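Local coordinates for branched-chain amino acid aminotransferase (PDB 5CE8), which probably catalyses the pyridoxal-phosphate-dependent transfer of the amino group between leucine, isoleucine or valine and 2-oxoglutarate, at residues Ile171-Glu176 with Ala185-Ala190; Gly199-Ile204 with Asp217-Gly222. One frame throughout, in Å; residues are numbered along the deposited sequence.

Contact 1: Ile171-Glu176 with Ala185-Ala190; sequences IMAAVE and AIMLNA
The side chain of M187 closes on the methyl of A173 and shows how a long flexible residue of a strand can lie against a small residue of a helix. Its CB stays clear of the helix, and the chain reaches A173 only from CG onward. CG comes within 3.6 Å of A173 CB, because chi1 of -83° sets it beside the backbone N and anti to the carbonyl carbon. SD follows at 3.6 Å from A173 CB, and the chain then bends (chi3 -81°) instead of running on past the helix. That bend keeps CE near the same methyl, 4.0 Å from A173 CB. Three consecutive atoms of the thioether end are therefore wrapped over one methyl group.

Two residues earlier in the strand, A185 makes a shorter version of the same approach. Its CB lies 3.9 Å from A173 CB and 3.6 Å from A173 O, so the alanine methyl rests against both the side chain and the backbone carbonyl of one helical residue. A174, the next residue along the helix, has the CA nearest to that of A185, yet its own CB points away from the strand. With alanines at the point of approach, the axes of helix and strand come to 7.8 Å, inclined at 134°. The contact is buried and held by apolar surfaces.

Helix 167-179 and strand 184-188 are the second and third elements of a beta-alpha-beta unit whose first strand, 142-146, pairs in parallel with 184-188. V147, just beyond that first strand, also packs on A173, while I171, A174 and V175 carry the helix against V119, L117 and R120 of the second subunit.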
ATOM      1  N   ILE A 171       6.412 -16.514 -14.600  1.00 22.74           N
ATOM      2  CA  ILE A 171       6.384 -16.555 -16.040  1.00 22.41           C
ATOM      3  C   ILE A 171       6.137 -15.162 -16.629  1.00 21.18           C
ATOM      4  O   ILE A 171       6.813 -14.719 -17.554  1.00 20.96           O
ATOM      5  CB  ILE A 171       5.335 -17.519 -16.570  1.00 20.07           C
ATOM      6  CG1 ILE A 171       5.767 -18.949 -16.324  1.00 22.19           C
ATOM      7  CG2 ILE A 171       5.122 -17.307 -18.045  1.00 20.14           C
ATOM      8  CD1 ILE A 171       4.730 -19.948 -16.565  1.00 19.93           C
ATOM      9  N   MET A 172       5.153 -14.461 -16.102  1.00 25.61           N
ATOM     10  CA  MET A 172       4.947 -13.050 -16.508  1.00 24.60           C
ATOM     11  C   MET A 172       6.282 -12.315 -16.493  1.00 23.92           C
ATOM     12  O   MET A 172       6.690 -11.716 -17.496  1.00 24.73           O
ATOM     13  CB  MET A 172       3.969 -12.281 -15.590  1.00 24.81           C
ATOM     14  CG  MET A 172       2.545 -12.690 -15.557  1.00 25.25           C
ATOM     15  SD  MET A 172       1.626 -12.727 -17.085  1.00 23.74           S
ATOM     16  CE  MET A 172       2.081 -14.363 -17.685  1.00 21.78           C
ATOM     17  N   ALA A 173       7.012 -12.426 -15.388  1.00 24.64           N
ATOM     18  CA  ALA A 173       8.288 -11.653 -15.263  1.00 21.92           C
ATOM     19  C   ALA A 173       9.335 -12.177 -16.294  1.00 21.78           C
ATOM     20  O   ALA A 173       9.950 -11.428 -17.074  1.00 17.92           O
ATOM     21  CB  ALA A 173       8.775 -11.593 -13.795  1.00 20.77           C
ATOM     22  N   ALA A 174       9.459 -13.495 -16.386  1.00 23.18           N
ATOM     23  CA  ALA A 174      10.477 -14.117 -17.210  1.00 20.16           C
ATOM     24  C   ALA A 174      10.270 -13.757 -18.672  1.00 21.39           C
ATOM     25  O   ALA A 174      11.238 -13.336 -19.382  1.00 21.42           O
ATOM     26  CB  ALA A 174      10.416 -15.610 -17.022  1.00 21.09           C
ATOM     27  N   VAL A 175       9.013 -13.783 -19.112  1.00 20.12           N
ATOM     28  CA  VAL A 175       8.668 -13.481 -20.488  1.00 21.56           C
ATOM     29  C   VAL A 175       8.843 -12.019 -20.779  1.00 20.30           C
ATOM     30  O   VAL A 175       9.355 -11.671 -21.840  1.00 15.82           O
ATOM     31  CB  VAL A 175       7.244 -13.955 -20.828  1.00 26.14           C
ATOM     32  CG1 VAL A 175       6.677 -13.335 -22.163  1.00 25.25           C
ATOM     33  CG2 VAL A 175       7.232 -15.484 -20.812  1.00 26.08           C
ATOM     34  N   GLU A 176       8.433 -11.158 -19.860  1.00 19.46           N
ATOM     35  CA  GLU A 176       8.646  -9.754 -20.058  1.00 17.89           C
ATOM     36  C   GLU A 176      10.108  -9.449 -20.304  1.00 19.68           C
ATOM     37  O   GLU A 176      10.451  -8.758 -21.233  1.00 20.92           O
ATOM     38  CB  GLU A 176       8.163  -8.911 -18.862  1.00 18.25           C
ATOM     39  CG  GLU A 176       8.365  -7.390 -19.133  1.00 18.11           C
ATOM     40  CD  GLU A 176       7.943  -6.520 -18.000  1.00 19.01           C
ATOM     41  OE1 GLU A 176       8.681  -5.534 -17.674  1.00 18.71           O
ATOM     42  OE2 GLU A 176       6.875  -6.835 -17.410  1.00 15.97           O
ATOM     43  N   ALA A 185      14.769 -11.623 -15.503  1.00 19.81           N
ATOM     44  CA  ALA A 185      13.983 -10.631 -14.770  1.00 19.85           C
ATOM     45  C   ALA A 185      14.456 -10.393 -13.413  1.00 17.93           C
ATOM     46  O   ALA A 185      14.895 -11.299 -12.790  1.00 22.33           O
ATOM     47  CB  ALA A 185      12.549 -11.038 -14.674  1.00 18.80           C
ATOM     48  N   ILE A 186      14.277  -9.165 -12.924  1.00 17.45           N
ATOM     49  CA  ILE A 186      14.334  -8.900 -11.465  1.00 18.99           C
ATOM     50  C   ILE A 186      12.980  -8.402 -11.094  1.00 19.76           C
ATOM     51  O   ILE A 186      12.488  -7.523 -11.720  1.00 25.31           O
ATOM     52  CB  ILE A 186      15.453  -7.855 -11.050  1.00 18.34           C
ATOM     53  CG1 ILE A 186      16.828  -8.555 -10.954  1.00 19.97           C
ATOM     54  CG2 ILE A 186      15.261  -7.328  -9.624  1.00 18.67           C
ATOM     55  CD1 ILE A 186      17.918  -7.699 -11.381  1.00 20.55           C
ATOM     56  N   MET A 187      12.456  -8.832  -9.930  1.00 18.16           N
ATOM     57  CA  MET A 187      11.167  -8.453  -9.509  1.00 17.31           C
ATOM     58  C   MET A 187      11.265  -7.747  -8.165  1.00 14.67           C
ATOM     59  O   MET A 187      11.964  -8.250  -7.225  1.00 18.19           O
ATOM     60  CB  MET A 187      10.269  -9.714  -9.287  1.00 19.84           C
ATOM     61  CG  MET A 187       9.631 -10.239 -10.578  1.00 23.66           C
ATOM     62  SD  MET A 187       8.320 -11.483 -10.271  1.00 29.59           S
ATOM     63  CE  MET A 187       9.477 -12.695 -10.061  1.00 21.45           C
ATOM     64  N   LEU A 188      10.622  -6.600  -8.100  1.00 15.06           N
ATOM     65  CA  LEU A 188      10.387  -5.853  -6.865  1.00 15.05           C
ATOM     66  C   LEU A 188       9.211  -6.488  -6.124  1.00 17.73           C
ATOM     67  O   LEU A 188       8.293  -7.000  -6.747  1.00 20.30           O
ATOM     68  CB  LEU A 188      10.069  -4.440  -7.159  1.00 15.78           C
ATOM     69  CG  LEU A 188      11.094  -3.646  -7.932  1.00 17.03           C
ATOM     70  CD1 LEU A 188      10.855  -2.136  -7.937  1.00 20.13           C
ATOM     71  CD2 LEU A 188      12.499  -3.919  -7.352  1.00 18.39           C
ATOM     72  N   ASN A 189       9.225  -6.472  -4.795  1.00 22.06           N
ATOM     73  CA  ASN A 189       8.031  -6.810  -4.002  1.00 19.11           C
ATOM     74  C   ASN A 189       6.958  -5.635  -3.942  1.00 19.25           C
ATOM     75  O   ASN A 189       7.164  -4.570  -4.564  1.00 19.03           O
ATOM     76  CB  ASN A 189       8.409  -7.350  -2.636  1.00 17.58           C
ATOM     77  CG  ASN A 189       8.954  -6.275  -1.683  1.00 18.26           C
ATOM     78  OD1 ASN A 189       9.172  -5.094  -2.081  1.00 17.40           O
ATOM     79  ND2 ASN A 189       9.382  -6.729  -0.509  1.00 15.43           N
ATOM     80  N   ALA A 190       5.826  -5.814  -3.235  1.00 18.47           N
ATOM     81  CA  ALA A 190       4.735  -4.807  -3.295  1.00 18.28           C
ATOM     82  C   ALA A 190       5.219  -3.490  -2.671  1.00 17.68           C
ATOM     83  O   ALA A 190       4.720  -2.438  -2.941  1.00 21.16           O
ATOM     84  CB  ALA A 190       3.566  -5.233  -2.525  1.00 21.82           C
TER

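Contact 2: Gly199-Ile204 with Asp217-Gly222. With PLP (pyridoxal-5'-phosphate), chain D.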
ATOM      1  N   GLY A 199      13.194 -17.099 -11.261  1.00 27.39           N
ATOM      2  CA  GLY A 199      13.452 -18.330 -10.593  1.00 27.48           C
ATOM      3  C   GLY A 199      14.769 -18.369  -9.820  1.00 28.12           C
ATOM      4  O   GLY A 199      15.411 -19.403  -9.834  1.00 29.60           O
ATOM      5  N   GLU A 200      15.212 -17.248  -9.220  1.00 26.14           N
ATOM      6  CA  GLU A 200      16.572 -17.191  -8.615  1.00 22.53           C
ATOM      7  C   GLU A 200      16.560 -16.263  -7.476  1.00 21.16           C
ATOM      8  O   GLU A 200      15.904 -15.224  -7.606  1.00 21.52           O
ATOM      9  CB  GLU A 200      17.581 -16.614  -9.614  1.00 27.63           C
ATOM     10  CG  GLU A 200      17.816 -17.384 -10.961  1.00 26.11           C
ATOM     11  CD  GLU A 200      16.812 -16.985 -12.055  1.00 31.59           C
ATOM     12  OE1 GLU A 200      16.829 -17.612 -13.107  1.00 40.04           O
ATOM     13  OE2 GLU A 200      15.939 -16.115 -11.904  1.00 29.38           O
ATOM     14  N   ASN A 201      17.396 -16.497  -6.462  1.00 20.46           N
ATOM     15  CA  ASN A 201      17.591 -15.483  -5.390  1.00 20.55           C
ATOM     16  C   ASN A 201      18.667 -14.569  -5.915  1.00 22.26           C
ATOM     17  O   ASN A 201      19.365 -14.883  -6.912  1.00 21.56           O
ATOM     18  CB  ASN A 201      17.987 -16.038  -4.055  1.00 20.11           C
ATOM     19  CG  ASN A 201      16.869 -16.890  -3.408  1.00 19.66           C
ATOM     20  OD1 ASN A 201      17.053 -18.035  -3.216  1.00 20.36           O
ATOM     21  ND2 ASN A 201      15.722 -16.315  -3.139  1.00 22.25           N
ATOM     22  N   ILE A 202      18.735 -13.406  -5.315  1.00 19.45           N
ATOM     23  CA  ILE A 202      19.632 -12.307  -5.777  1.00 22.49           C
ATOM     24  C   ILE A 202      20.558 -11.899  -4.631  1.00 20.37           C
ATOM     25  O   ILE A 202      20.133 -11.831  -3.455  1.00 19.58           O
ATOM     26  CB  ILE A 202      18.856 -11.017  -6.127  1.00 24.90           C
ATOM     27  CG1 ILE A 202      17.737 -11.339  -7.076  1.00 32.16           C
ATOM     28  CG2 ILE A 202      19.742  -9.942  -6.801  1.00 27.90           C
ATOM     29  CD1 ILE A 202      16.897 -10.137  -7.501  1.00 33.00           C
ATOM     30  N   PHE A 203      21.831 -11.615  -4.985  1.00 19.75           N
ATOM     31  CA  PHE A 203      22.834 -11.093  -4.075  1.00 19.18           C
ATOM     32  C   PHE A 203      23.510  -9.849  -4.674  1.00 19.99           C
ATOM     33  O   PHE A 203      23.854  -9.806  -5.860  1.00 17.32           O
ATOM     34  CB  PHE A 203      23.932 -12.167  -3.791  1.00 16.71           C
ATOM     35  CG  PHE A 203      23.554 -13.208  -2.806  1.00 20.37           C
ATOM     36  CD1 PHE A 203      22.872 -14.334  -3.220  1.00 20.15           C
ATOM     37  CD2 PHE A 203      24.067 -13.194  -1.520  1.00 21.75           C
ATOM     38  CE1 PHE A 203      22.535 -15.345  -2.364  1.00 20.47           C
ATOM     39  CE2 PHE A 203      23.731 -14.253  -0.644  1.00 23.49           C
ATOM     40  CZ  PHE A 203      22.958 -15.310  -1.062  1.00 21.76           C
ATOM     41  N   ILE A 204      23.773  -8.825  -3.866  1.00 19.44           N
ATOM     42  CA  ILE A 204      24.677  -7.814  -4.382  1.00 20.91           C
ATOM     43  C   ILE A 204      25.953  -7.761  -3.547  1.00 19.71           C
ATOM     44  O   ILE A 204      25.941  -8.172  -2.461  1.00 14.36           O
ATOM     45  CB  ILE A 204      23.983  -6.436  -4.470  1.00 22.81           C
ATOM     46  CG1 ILE A 204      23.618  -5.932  -3.076  1.00 25.20           C
ATOM     47  CG2 ILE A 204      22.791  -6.539  -5.447  1.00 20.55           C
ATOM     48  CD1 ILE A 204      23.137  -4.493  -3.096  1.00 28.09           C
ATOM     49  N   ASP A 217      10.891 -10.582   3.030  1.00 26.55           N
ATOM     50  CA  ASP A 217      10.619  -9.678   1.937  1.00 20.86           C
ATOM     51  C   ASP A 217       9.704 -10.277   0.817  1.00 23.89           C
ATOM     52  O   ASP A 217       9.256  -9.545  -0.051  1.00 20.44           O
ATOM     53  CB  ASP A 217      11.878  -9.043   1.359  1.00 20.31           C
ATOM     54  CG  ASP A 217      12.274  -7.670   2.073  1.00 25.43           C
ATOM     55  OD1 ASP A 217      11.767  -7.388   3.176  1.00 21.25           O
ATOM     56  OD2 ASP A 217      13.139  -6.950   1.533  1.00 23.25           O
ATOM     57  N   GLY A 218       9.438 -11.597   0.846  1.00 20.10           N
ATOM     58  CA  GLY A 218       8.714 -12.215  -0.194  1.00 20.83           C
ATOM     59  C   GLY A 218       9.525 -13.188  -1.043  1.00 18.79           C
ATOM     60  O   GLY A 218       9.064 -13.479  -2.031  1.00 22.84           O
ATOM     61  N   ILE A 219      10.720 -13.652  -0.625  1.00 18.70           N
ATOM     62  CA  ILE A 219      11.542 -14.644  -1.384  1.00 20.24           C
ATOM     63  C   ILE A 219      11.109 -16.078  -1.136  1.00 20.77           C
ATOM     64  O   ILE A 219      10.374 -16.377  -0.148  1.00 22.87           O
ATOM     65  CB  ILE A 219      13.070 -14.521  -1.104  1.00 23.69           C
ATOM     66  CG1 ILE A 219      13.398 -14.726   0.400  1.00 22.89           C
ATOM     67  CG2 ILE A 219      13.576 -13.115  -1.460  1.00 23.81           C
ATOM     68  CD1 ILE A 219      14.861 -14.948   0.700  1.00 21.60           C
ATOM     69  N   LEU A 220      11.490 -16.948  -2.074  1.00 23.02           N
ATOM     70  CA  LEU A 220      11.577 -18.333  -1.719  1.00 24.21           C
ATOM     71  C   LEU A 220      12.976 -18.513  -1.081  1.00 23.07           C
ATOM     72  O   LEU A 220      13.945 -17.932  -1.585  1.00 22.11           O
ATOM     73  CB  LEU A 220      11.361 -19.148  -2.973  1.00 24.73           C
ATOM     74  CG  LEU A 220      11.303 -20.587  -2.448  1.00 28.82           C
ATOM     75  CD1 LEU A 220       9.949 -21.145  -2.832  1.00 30.14           C
ATOM     76  CD2 LEU A 220      12.514 -21.358  -2.842  1.00 26.28           C
ATOM     77  N   GLU A 221      13.022 -19.169   0.075  1.00 22.11           N
ATOM     78  CA  GLU A 221      14.246 -19.518   0.832  1.00 23.61           C
ATOM     79  C   GLU A 221      15.108 -20.526   0.041  1.00 21.87           C
ATOM     80  O   GLU A 221      15.007 -21.676   0.250  1.00 25.50           O
ATOM     81  CB  GLU A 221      13.925 -20.051   2.220  1.00 25.65           C
ATOM     82  CG  GLU A 221      15.193 -20.241   3.090  1.00 28.64           C
ATOM     83  CD  GLU A 221      14.885 -20.534   4.542  1.00 30.67           C
ATOM     84  OE1 GLU A 221      13.692 -20.736   4.894  1.00 35.39           O
ATOM     85  OE2 GLU A 221      15.847 -20.625   5.367  1.00 30.18           O
ATOM     86  N   GLY A 222      15.949 -20.070  -0.870  1.00 18.28           N
ATOM     87  CA  GLY A 222      16.661 -20.959  -1.707  1.00 25.50           C
ATOM     88  C   GLY A 222      17.713 -21.664  -0.866  1.00 23.18           C
ATOM     89  O   GLY A 222      18.322 -21.079   0.072  1.00 22.04           O
TER
HETATM   90  N1  PLP D 301      13.453 -18.190  -6.153  1.00 18.64           N
HETATM   91  C2  PLP D 301      12.269 -18.724  -6.438  1.00 23.58           C
HETATM   92  C2A PLP D 301      11.076 -17.856  -6.698  1.00 24.34           C
HETATM   93  C3  PLP D 301      12.120 -20.163  -6.605  1.00 24.45           C
HETATM   94  O3  PLP D 301      10.895 -20.695  -6.999  1.00 23.41           O
HETATM   95  C4  PLP D 301      13.317 -21.021  -6.389  1.00 23.64           C
HETATM   96  C4A PLP D 301      13.281 -22.531  -6.513  1.00 23.39           C
HETATM   97  C5  PLP D 301      14.573 -20.298  -6.038  1.00 24.16           C
HETATM   98  C6  PLP D 301      14.536 -18.878  -5.948  1.00 20.07           C
HETATM   99  C5A PLP D 301      15.911 -20.952  -5.844  1.00 22.10           C
HETATM  100  O4P PLP D 301      15.876 -21.944  -4.882  1.00 22.37           O
HETATM  101  P   PLP D 301      16.979 -23.070  -4.911  1.00 23.52           P
HETATM  102  O1P PLP D 301      16.945 -23.812  -6.291  1.00 24.84           O
HETATM  103  O2P PLP D 301      18.239 -22.436  -4.504  1.00 20.22           O
HETATM  104  O3P PLP D 301      16.585 -24.135  -3.926  1.00 19.84           O
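N201 ND2 donates to L220 O over 2.9 Å, the firm polar bond between the two segments. It is nearly straight, with an angle of 161° at the hydrogen; the acceptor lies close to the plane of the N201 amide, and the donor stands almost in line with the L220 carbonyl. The other end of the amide is used less strictly: G222 N approaches N201 OD1 at 3.3 Å with an angle of only 121°, a weak bond. One asparagine thus spans both ends of the inverse gamma turn centred on E221, and the pair of bonds orients its amide. On the way, ND2 passes I219 CB at 3.8 Å, where the two side chains cross at about a right angle.

The turn matters because of what follows it. G222 is the N-cap of helix 223-235, and the backbone N atoms of I223 and T224 hydrogen-bond to the pyridoxal phosphate, consistent with a helix start that receives the phosphate, as in other fold-type IV aminotransferases. G222 CA itself comes to 3.4 Å from O4P of the cofactor. R66, another cofactor ligand, also bonds to E221 O.

The pyridine ring is enclosed between the two segments. From one face L220 leans over it, its CB 3.6 Å from the cofactor C2; with CG anti to the backbone N (chi1 -173°), CD2 is carried over the cofactor C4 at 3.7 Å. Backbone supplies the opposite face, where G199 C lies 3.9 Å from the cofactor N1. Beside it, G199 N hydrogen-bonds to E200 OE2, which it meets from above the carboxylate plane. Away from the ring, E221 OE1 forms a salt bridge with R206 NH2 of the fourth subunit.

How the contacts relate
Contact 1 closes before contact 2 opens along the chain, and their centres lie 12 Å apart, both reaching the same mixed sheet. Two direct touches join them: N189 ND2 probably hydrogen-bonds to D217 O at 2.9 Å, and I186 CG1 packs against I202 CD1 at 3.8 Å. Their relation to the cofactor differs. Contact 2 forms part of the pyridoxal-phosphate pocket, whereas contact 1 stands one layer back, the side chain of M187 remaining about 6 Å from the cofactor. Y167 links the two levels: it binds the cofactor, begins the helix used by contact 1, and has its side chain about 4 Å from that of L220.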